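Local atomic coordinates of effector protein MavE (Legionella pneumophila subsp. pneumophila, PDB entry 6PIR), a protein that serves as a virulence effector needed for remodelling of the Legionella-containing vacuole by the endoplasmic reticulum, for escape from lysosomes and for replication inside host cells. Residues I97-D100 / N101-L105; S67-A70 / E71-L75. All coordinates share one frame; numbering follows the deposited sequence.

Contact 1. Residues I97-D100 / N101-L105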
ATOM      1  N   ILE A  97       3.318   9.858   0.810  1.00 36.45           N
ATOM      2  CA  ILE A  97       3.910   9.546  -0.496  1.00 35.96           C
ATOM      3  C   ILE A  97       3.283   8.285  -1.059  1.00 40.97           C
ATOM      4  O   ILE A  97       2.861   8.253  -2.217  1.00 39.27           O
ATOM      5  CB  ILE A  97       5.444   9.424  -0.418  1.00 36.87           C
ATOM      6  CG1 ILE A  97       6.088  10.812  -0.214  1.00 38.91           C
ATOM      7  CG2 ILE A  97       5.994   8.809  -1.706  1.00 36.16           C
ATOM      8  CD1 ILE A  97       7.545  10.743   0.161  1.00 40.08           C
ATOM      9  N   LEU A  98       3.132   7.262  -0.220  1.00 37.62           N
ATOM     10  CA  LEU A  98       2.424   6.060  -0.646  1.00 31.59           C
ATOM     11  C   LEU A  98       1.059   6.424  -1.216  1.00 36.39           C
ATOM     12  O   LEU A  98       0.765   6.139  -2.376  1.00 30.56           O
ATOM     13  CB  LEU A  98       2.315   5.094   0.526  1.00 31.08           C
ATOM     14  CG  LEU A  98       1.531   3.793   0.247  1.00 29.56           C
ATOM     15  CD1 LEU A  98       2.197   2.994  -0.907  1.00 31.01           C
ATOM     16  CD2 LEU A  98       1.465   2.977   1.511  1.00 37.97           C
ATOM     17  N   LEU A  99       0.261   7.172  -0.455  1.00 37.70           N
ATOM     18  CA  LEU A  99      -1.110   7.467  -0.861  1.00 33.43           C
ATOM     19  C   LEU A  99      -1.162   8.402  -2.065  1.00 33.87           C
ATOM     20  O   LEU A  99      -1.878   8.138  -3.041  1.00 35.12           O
ATOM     21  CB  LEU A  99      -1.843   8.062   0.346  1.00 35.38           C
ATOM     22  CG  LEU A  99      -1.911   7.042   1.490  1.00 33.86           C
ATOM     23  CD1 LEU A  99      -2.391   7.652   2.825  1.00 43.33           C
ATOM     24  CD2 LEU A  99      -2.832   5.920   1.110  1.00 33.95           C
ATOM     25  N   ASP A 100      -0.410   9.504  -2.025  1.00 32.98           N
ATOM     26  CA  ASP A 100      -0.571  10.557  -3.004  1.00 36.67           C
ATOM     27  C   ASP A 100       0.225  10.258  -4.268  1.00 33.36           C
ATOM     28  O   ASP A 100      -0.219  10.592  -5.374  1.00 33.20           O
ATOM     29  CB  ASP A 100      -0.119  11.899  -2.405  1.00 37.88           C
ATOM     30  CG  ASP A 100      -0.937  12.310  -1.176  1.00 41.52           C
ATOM     31  OD1 ASP A 100      -1.935  11.641  -0.853  1.00 39.45           O
ATOM     32  OD2 ASP A 100      -0.574  13.310  -0.513  1.00 42.60           O
ATOM     33  N   ASN A 101       1.422   9.692  -4.128  1.00 33.46           N
ATOM     34  CA  ASN A 101       2.234   9.403  -5.299  1.00 33.33           C
ATOM     35  C   ASN A 101       1.992   7.989  -5.846  1.00 31.72           C
ATOM     36  O   ASN A 101       1.876   7.815  -7.063  1.00 33.64           O
ATOM     37  CB  ASN A 101       3.720   9.604  -4.979  1.00 34.51           C
ATOM     38  CG  ASN A 101       4.109  11.087  -4.848  1.00 36.34           C
ATOM     39  OD1 ASN A 101       4.733  11.696  -5.758  1.00 37.46           O
ATOM     40  ND2 ASN A 101       3.765  11.669  -3.722  1.00 37.05           N
ATOM     41  N   TYR A 102       1.932   6.963  -4.986  1.00 33.46           N
ATOM     42  CA  TYR A 102       2.015   5.602  -5.491  1.00 33.40           C
ATOM     43  C   TYR A 102       0.673   4.953  -5.749  1.00 31.39           C
ATOM     44  O   TYR A 102       0.592   4.119  -6.645  1.00 29.07           O
ATOM     45  CB  TYR A 102       2.822   4.725  -4.532  1.00 31.94           C
ATOM     46  CG  TYR A 102       4.292   4.935  -4.794  1.00 33.23           C
ATOM     47  CD1 TYR A 102       4.951   6.009  -4.220  1.00 33.06           C
ATOM     48  CD2 TYR A 102       4.990   4.126  -5.691  1.00 32.37           C
ATOM     49  CE1 TYR A 102       6.287   6.254  -4.495  1.00 33.13           C
ATOM     50  CE2 TYR A 102       6.349   4.355  -5.972  1.00 32.82           C
ATOM     51  CZ  TYR A 102       6.985   5.420  -5.364  1.00 36.01           C
ATOM     52  OH  TYR A 102       8.329   5.679  -5.622  1.00 36.32           O
ATOM     53  N   VAL A 103      -0.389   5.304  -5.015  1.00 32.46           N
ATOM     54  CA  VAL A 103      -1.703   4.725  -5.314  1.00 30.23           C
ATOM     55  C   VAL A 103      -2.117   5.003  -6.747  1.00 27.03           C
ATOM     56  O   VAL A 103      -2.583   4.065  -7.418  1.00 26.18           O
ATOM     57  CB  VAL A 103      -2.741   5.189  -4.281  1.00 27.43           C
ATOM     58  CG1 VAL A 103      -4.129   4.890  -4.789  1.00 28.51           C
ATOM     59  CG2 VAL A 103      -2.511   4.496  -2.952  1.00 27.28           C
ATOM     60  N   PRO A 104      -1.930   6.217  -7.312  1.00 28.64           N
ATOM     61  CA  PRO A 104      -2.211   6.395  -8.752  1.00 30.68           C
ATOM     62  C   PRO A 104      -1.365   5.509  -9.649  1.00 27.42           C
ATOM     63  O   PRO A 104      -1.853   4.997 -10.663  1.00 31.25           O
ATOM     64  CB  PRO A 104      -1.904   7.884  -8.986  1.00 31.07           C
ATOM     65  CG  PRO A 104      -2.203   8.500  -7.676  1.00 33.25           C
ATOM     66  CD  PRO A 104      -1.771   7.521  -6.629  1.00 33.07           C
ATOM     67  N   LEU A 105      -0.104   5.290  -9.276  1.00 33.37           N
ATOM     68  CA  LEU A 105       0.755   4.419 -10.070  1.00 34.58           C
ATOM     69  C   LEU A 105       0.293   2.978  -9.981  1.00 26.27           C
ATOM     70  O   LEU A 105       0.165   2.287 -10.995  1.00 27.10           O
ATOM     71  CB  LEU A 105       2.197   4.516  -9.588  1.00 37.10           C
ATOM     72  CG  LEU A 105       2.929   5.767  -9.981  1.00 41.84           C
ATOM     73  CD1 LEU A 105       4.285   5.739  -9.320  1.00 44.05           C
ATOM     74  CD2 LEU A 105       3.046   5.803 -11.509  1.00 44.89           C
TER
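I97 O takes two backbone donors, N101 N at 2.8 Å and Y102 N at 3.2 Å, the second approaching in the plane of the carbonyl. One residue on, L98 O is gripped twice as well: V103 N comes in at 3.0 Å, almost in line with the carbonyl, while Y102 N reaches it at 3.0 Å from above the carbonyl plane. Y102 N to I97 O and V103 N to L98 O span five residues, as in a pi-type turn, here within helix 85-106; the N-H of Y102 points straight at neither acceptor (141° and 135°). Next comes P104, which has no N-H to give; its CD sits 3.6 Å from L99 O instead, and the helix kinks. Beyond, T107 OG1 bonds V103 O and T52 OG1 bonds P104 O. Beside the widened turn, I97 and Y102 run side by side. I97 chi1 (-72°) sets CG1 beside the backbone N and leaves CG2 anti to it, against the ring's CE1 at 3.8 Å; I97 O lies at the ring edge, in plane. L98 CD1 packs on Y102 CB at 4.1 Å, the two side chains roughly perpendicular. D100 OD1 makes a salt bridge with R50. The i to i+5 bonds thus let I97 O and L98 O each take two N-H groups just before a proline that can give none.

Contact 2. Residues S67-A70 / E71-L75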
ATOM      1  N   SER A  67      -8.706  -1.704   1.393  1.00 25.83           N
ATOM      2  CA  SER A  67      -8.463  -2.502   2.584  1.00 28.70           C
ATOM      3  C   SER A  67      -7.028  -2.963   2.629  1.00 25.47           C
ATOM      4  O   SER A  67      -6.378  -2.853   3.679  1.00 25.40           O
ATOM      5  CB  SER A  67      -9.418  -3.700   2.637  1.00 29.31           C
ATOM      6  OG  SER A  67     -10.728  -3.213   2.878  1.00 33.97           O
ATOM      7  N   ALA A  68      -6.504  -3.440   1.493  1.00 23.79           N
ATOM      8  CA  ALA A  68      -5.146  -3.968   1.503  1.00 24.21           C
ATOM      9  C   ALA A  68      -4.127  -2.873   1.778  1.00 23.28           C
ATOM     10  O   ALA A  68      -3.156  -3.098   2.500  1.00 26.09           O
ATOM     11  CB  ALA A  68      -4.835  -4.679   0.196  1.00 24.44           C
ATOM     12  N   ILE A  69      -4.302  -1.698   1.170  1.00 25.06           N
ATOM     13  CA  ILE A  69      -3.388  -0.585   1.426  1.00 25.25           C
ATOM     14  C   ILE A  69      -3.430  -0.183   2.900  1.00 27.17           C
ATOM     15  O   ILE A  69      -2.390   0.073   3.516  1.00 27.49           O
ATOM     16  CB  ILE A  69      -3.714   0.615   0.525  1.00 27.42           C
ATOM     17  CG1 ILE A  69      -3.315   0.343  -0.936  1.00 27.76           C
ATOM     18  CG2 ILE A  69      -2.982   1.857   1.028  1.00 33.84           C
ATOM     19  CD1 ILE A  69      -1.801   0.351  -1.212  1.00 27.23           C
ATOM     20  N   ALA A  70      -4.641  -0.013   3.456  1.00 27.26           N
ATOM     21  CA  ALA A  70      -4.753   0.404   4.852  1.00 29.56           C
ATOM     22  C   ALA A  70      -4.116  -0.628   5.773  1.00 26.31           C
ATOM     23  O   ALA A  70      -3.408  -0.264   6.726  1.00 27.24           O
ATOM     24  CB  ALA A  70      -6.216   0.665   5.227  1.00 29.61           C
ATOM     25  N   GLU A  71      -4.284  -1.915   5.448  1.00 26.20           N
ATOM     26  CA  GLU A  71      -3.689  -2.980   6.248  1.00 27.88           C
ATOM     27  C   GLU A  71      -2.183  -2.968   6.117  1.00 25.45           C
ATOM     28  O   GLU A  71      -1.474  -3.200   7.100  1.00 27.25           O
ATOM     29  CB  GLU A  71      -4.247  -4.336   5.825  1.00 29.08           C
ATOM     30  CG  GLU A  71      -5.706  -4.532   6.276  1.00 27.97           C
ATOM     31  CD  GLU A  71      -6.524  -5.411   5.339  1.00 25.40           C
ATOM     32  OE1 GLU A  71      -5.966  -6.180   4.534  1.00 23.03           O
ATOM     33  OE2 GLU A  71      -7.755  -5.343   5.405  1.00 26.07           O
ATOM     34  N   ALA A  72      -1.688  -2.721   4.908  1.00 25.19           N
ATOM     35  CA  ALA A  72      -0.257  -2.645   4.682  1.00 25.65           C
ATOM     36  C   ALA A  72       0.357  -1.513   5.492  1.00 27.01           C
ATOM     37  O   ALA A  72       1.375  -1.706   6.162  1.00 27.64           O
ATOM     38  CB  ALA A  72       0.027  -2.446   3.187  1.00 26.59           C
ATOM     39  N   ILE A  73      -0.270  -0.336   5.470  1.00 27.59           N
ATOM     40  CA  ILE A  73       0.239   0.803   6.244  1.00 32.98           C
ATOM     41  C   ILE A  73       0.251   0.477   7.737  1.00 32.44           C
ATOM     42  O   ILE A  73       1.224   0.763   8.443  1.00 32.67           O
ATOM     43  CB  ILE A  73      -0.587   2.067   5.949  1.00 34.49           C
ATOM     44  CG1 ILE A  73      -0.415   2.499   4.504  1.00 31.78           C
ATOM     45  CG2 ILE A  73      -0.240   3.198   6.911  1.00 37.39           C
ATOM     46  CD1 ILE A  73      -1.419   3.514   4.066  1.00 32.85           C
ATOM     47  N   ALA A  74      -0.846  -0.106   8.240  1.00 29.02           N
ATOM     48  CA  ALA A  74      -0.921  -0.521   9.635  1.00 32.28           C
ATOM     49  C   ALA A  74       0.223  -1.459   9.994  1.00 29.46           C
ATOM     50  O   ALA A  74       0.893  -1.269  11.020  1.00 30.53           O
ATOM     51  CB  ALA A  74      -2.272  -1.214   9.881  1.00 28.70           C
ATOM     52  N   LEU A  75       0.454  -2.486   9.157  1.00 28.32           N
ATOM     53  CA  LEU A  75       1.455  -3.498   9.465  1.00 28.22           C
ATOM     54  C   LEU A  75       2.869  -2.924   9.429  1.00 29.24           C
ATOM     55  O   LEU A  75       3.690  -3.195  10.320  1.00 30.20           O
ATOM     56  CB  LEU A  75       1.331  -4.663   8.487  1.00 27.29           C
ATOM     57  CG  LEU A  75       0.066  -5.548   8.661  1.00 28.39           C
ATOM     58  CD1 LEU A  75      -0.107  -6.435   7.458  1.00 26.99           C
ATOM     59  CD2 LEU A  75       0.181  -6.374   9.922  1.00 30.29           C
TER
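A68 O receives A72 N at 2.8 Å, the shortest hydrogen bond in this regular alpha-helical turn of helix 59-77. The same i to i+4 pattern repeats with S67 O and E71 N, I69 O and I73 N, and A70 O and A74 N; the last two are the straighter, with N-H...O angles of 166° and 167°. E71 folds back along the helix over the preceding turn. Its CG lies anti to the carbonyl carbon (chi1 -72°) and the chain bends at chi2, which lays the carboxylate against S67: E71 CD is 3.1 Å from S67 O, and E71 OE2 is 3.6 Å from S67 CB. That oxygen accepts no bond from the serine: it is hydrogen-bonded to H33 ND1 of helix 26-36, while S67 OG pairs with L63 O one turn earlier. A buried carboxylate held by a histidine would probably favour the protonated imidazole. A68 touches L18 and I21 of helix 5-21, and I69 and I73 both pack on helix 85-106. The two isoleucines meet at a slant, I69 CG2 touching I73 CD1 at 3.8 Å.

In the fold
Contact 2 is the more deeply buried, five of its eight touching residues being buried, whereas contact 1 mixes a buried leucine-valine side with a polar outer side at D100 and N101. Both belong to the helical part of MavE, which also has a C-terminal transmembrane helix. They lie on consecutive helices, 59-77 and 85-106, with centres about 14 Å apart, and their apolar sides meet directly: L98 CD2 packs on I73 CG1 at 3.6 Å, and L99 CD2 on I69 CG2 at 4.1 Å. Y45, from the NPxY motif, touches L99, A70 and I73. Backbone chemistry separates them: 67-75 keeps the i to i+4 bonds of a regular alpha helix, while 97-105 doubles up its acceptors before the proline kink.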